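Local coordinates for protein hypoxanthine-guanine phosphoribosyltransferase (Thermus thermophilus, PDB 3ACB) that probably salvages purine bases, converting hypoxanthine or guanine and 5-phosphoribosyl diphosphate into IMP or GMP with magnesium as cofactor, at residues H40-L45 with K87-P92. Sequence-based numbering, arbitrary orientation.
Sequences HLICVL and KDLRLP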
loop_
_atom_site.group_PDB
_atom_site.type_symbol
_atom_site.label_atom_id
_atom_site.label_comp_id
_atom_site.label_asym_id
_atom_site.label_seq_id
_atom_site.Cartn_x
_atom_site.Cartn_y
_atom_site.Cartn_z
ATOM N N HIS A 40 -15.530 3.277 -3.955
ATOM C CA HIS A 40 -14.332 3.232 -4.775
ATOM C C HIS A 40 -13.308 4.054 -3.999
ATOM O O HIS A 40 -13.420 5.273 -3.921
ATOM C CB HIS A 40 -14.605 3.870 -6.139
ATOM C CG HIS A 40 -13.402 3.925 -7.025
ATOM N ND1 HIS A 40 -12.719 2.796 -7.423
ATOM C CD2 HIS A 40 -12.753 4.976 -7.582
ATOM C CE1 HIS A 40 -11.702 3.149 -8.191
ATOM N NE2 HIS A 40 -11.701 4.464 -8.302
ATOM N N LEU A 41 -12.327 3.381 -3.409
ATOM C CA LEU A 41 -11.310 4.061 -2.612
ATOM C C LEU A 41 -10.063 4.442 -3.393
ATOM O O LEU A 41 -9.432 3.598 -4.035
ATOM C CB LEU A 41 -10.924 3.196 -1.409
ATOM C CG LEU A 41 -11.942 3.214 -0.263
ATOM C CD1 LEU A 41 -13.256 2.605 -0.735
ATOM C CD2 LEU A 41 -11.387 2.452 0.933
ATOM N N ILE A 42 -9.707 5.719 -3.319
ATOM C CA ILE A 42 -8.539 6.222 -4.031
ATOM C C ILE A 42 -7.432 6.599 -3.062
ATOM O O ILE A 42 -7.553 7.567 -2.300
ATOM C CB ILE A 42 -8.895 7.453 -4.886
ATOM C CG1 ILE A 42 -10.014 7.089 -5.867
ATOM C CG2 ILE A 42 -7.659 7.935 -5.640
ATOM C CD1 ILE A 42 -10.520 8.263 -6.695
ATOM N N CYS A 43 -6.356 5.819 -3.100
ATOM C CA CYS A 43 -5.202 6.030 -2.244
ATOM C C CYS A 43 -4.254 7.086 -2.819
ATOM O O CYS A 43 -3.811 6.980 -3.966
ATOM C CB CYS A 43 -4.450 4.708 -2.067
ATOM S SG CYS A 43 -2.840 4.847 -1.232
ATOM N N VAL A 44 -3.949 8.104 -2.019
ATOM C CA VAL A 44 -3.033 9.152 -2.445
ATOM C C VAL A 44 -1.602 8.708 -2.140
ATOM O O VAL A 44 -1.170 8.712 -0.982
ATOM C CB VAL A 44 -3.329 10.481 -1.707
ATOM C CG1 VAL A 44 -2.331 11.555 -2.132
ATOM C CG2 VAL A 44 -4.751 10.930 -2.005
ATOM N N LEU A 45 -0.873 8.312 -3.181
ATOM C CA LEU A 45 0.515 7.864 -3.038
ATOM C C LEU A 45 1.457 9.049 -2.832
ATOM O O LEU A 45 1.152 10.155 -3.271
ATOM C CB LEU A 45 0.952 7.092 -4.286
ATOM C CG LEU A 45 0.298 5.731 -4.524
ATOM C CD1 LEU A 45 0.753 5.174 -5.868
ATOM C CD2 LEU A 45 0.676 4.782 -3.389
ATOM N N LYS A 87 0.637 10.826 -10.888
ATOM C CA LYS A 87 0.105 9.562 -11.395
ATOM C C LYS A 87 -1.399 9.716 -11.584
ATOM O O LYS A 87 -2.081 10.260 -10.719
ATOM C CB LYS A 87 0.383 8.411 -10.425
ATOM C CG LYS A 87 -0.132 7.075 -10.940
ATOM C CD LYS A 87 0.010 5.964 -9.918
ATOM C CE LYS A 87 -0.592 4.670 -10.450
ATOM N NZ LYS A 87 -0.553 3.580 -9.438
ATOM N N ASP A 88 -1.916 9.227 -12.707
ATOM C CA ASP A 88 -3.338 9.353 -12.999
ATOM C C ASP A 88 -4.169 8.111 -12.664
ATOM O O ASP A 88 -3.632 7.018 -12.476
ATOM C CB ASP A 88 -3.521 9.725 -14.475
ATOM C CG ASP A 88 -4.945 10.111 -14.806
ATOM O OD1 ASP A 88 -5.525 10.924 -14.057
ATOM O OD2 ASP A 88 -5.481 9.610 -15.818
ATOM N N LEU A 89 -5.485 8.300 -12.584
ATOM C CA LEU A 89 -6.419 7.219 -12.280
ATOM C C LEU A 89 -6.547 6.292 -13.481
ATOM O O LEU A 89 -6.206 6.669 -14.601
ATOM C CB LEU A 89 -7.799 7.787 -11.944
ATOM C CG LEU A 89 -7.913 8.733 -10.746
ATOM C CD1 LEU A 89 -9.328 9.297 -10.681
ATOM C CD2 LEU A 89 -7.568 7.989 -9.461
ATOM N N ARG A 90 -7.047 5.083 -13.245
ATOM C CA ARG A 90 -7.227 4.111 -14.315
ATOM C C ARG A 90 -8.671 3.618 -14.359
ATOM O O ARG A 90 -9.173 3.244 -15.417
ATOM C CB ARG A 90 -6.277 2.928 -14.117
ATOM C CG ARG A 90 -4.821 3.336 -14.035
ATOM C CD ARG A 90 -3.901 2.144 -13.822
ATOM N NE ARG A 90 -2.554 2.573 -13.453
ATOM C CZ ARG A 90 -1.780 3.350 -14.206
ATOM N NH1 ARG A 90 -2.215 3.788 -15.380
ATOM N NH2 ARG A 90 -0.574 3.701 -13.779
ATOM N N LEU A 91 -9.335 3.613 -13.207
ATOM C CA LEU A 91 -10.721 3.167 -13.141
ATOM C C LEU A 91 -11.667 4.363 -13.171
ATOM O O LEU A 91 -11.345 5.436 -12.653
ATOM C CB LEU A 91 -10.964 2.333 -11.880
ATOM C CG LEU A 91 -10.515 0.865 -11.937
ATOM C CD1 LEU A 91 -9.014 0.774 -12.131
ATOM C CD2 LEU A 91 -10.924 0.159 -10.653
ATOM N N PRO A 92 -12.847 4.195 -13.788
ATOM C CA PRO A 92 -13.840 5.270 -13.885
ATOM C C PRO A 92 -14.386 5.655 -12.514
ATOM O O PRO A 92 -14.485 4.812 -11.623
ATOM C CB PRO A 92 -14.937 4.656 -14.761
ATOM C CG PRO A 92 -14.219 3.595 -15.547
ATOM C CD PRO A 92 -13.304 2.997 -14.510
HETATM O O HOH W 1 -10.314 5.657 -10.139
#
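With chi1 at 177°, His40 swings its imidazole away from its own backbone N and out to Leu91, where His40 CE1 lies 3.8 Å from Leu91 CB, the two side chains meeting at a slant. A water at the ring edge, in its plane, bridges the two segments: its oxygen is 2.6 Å from His40 NE2, and it donates to Leu91 O at 2.7 Å. Because ND1 is hydrogen-bonded to Thr64 OG1, both ring nitrogens have partners, which should fix the rotation of the imidazole. Ile42 holds CG1 beside its backbone N (chi1 -57°), which turns CG2 toward the loop; this methyl meets Leu89 CD2 at 3.8 Å, the two side chains crossing nearly at right angles. The extended Lys87 side chain slants across Leu45, with Lys87 NZ 4.1 Å from Leu45 CD1. No direct hydrogen bond joins the two segments, so side chains and water make the contact. The loop following strand 85-87 packs over part of one face of the phosphoribosyltransferase sheet, antiparallel to strand 39-45, which lies between strands 64-70 and 97-102; helix 49-56 packs on Leu41 and Cys43, and Lys87 and Leu45 of the second subunit pack on Leu45 and Lys87.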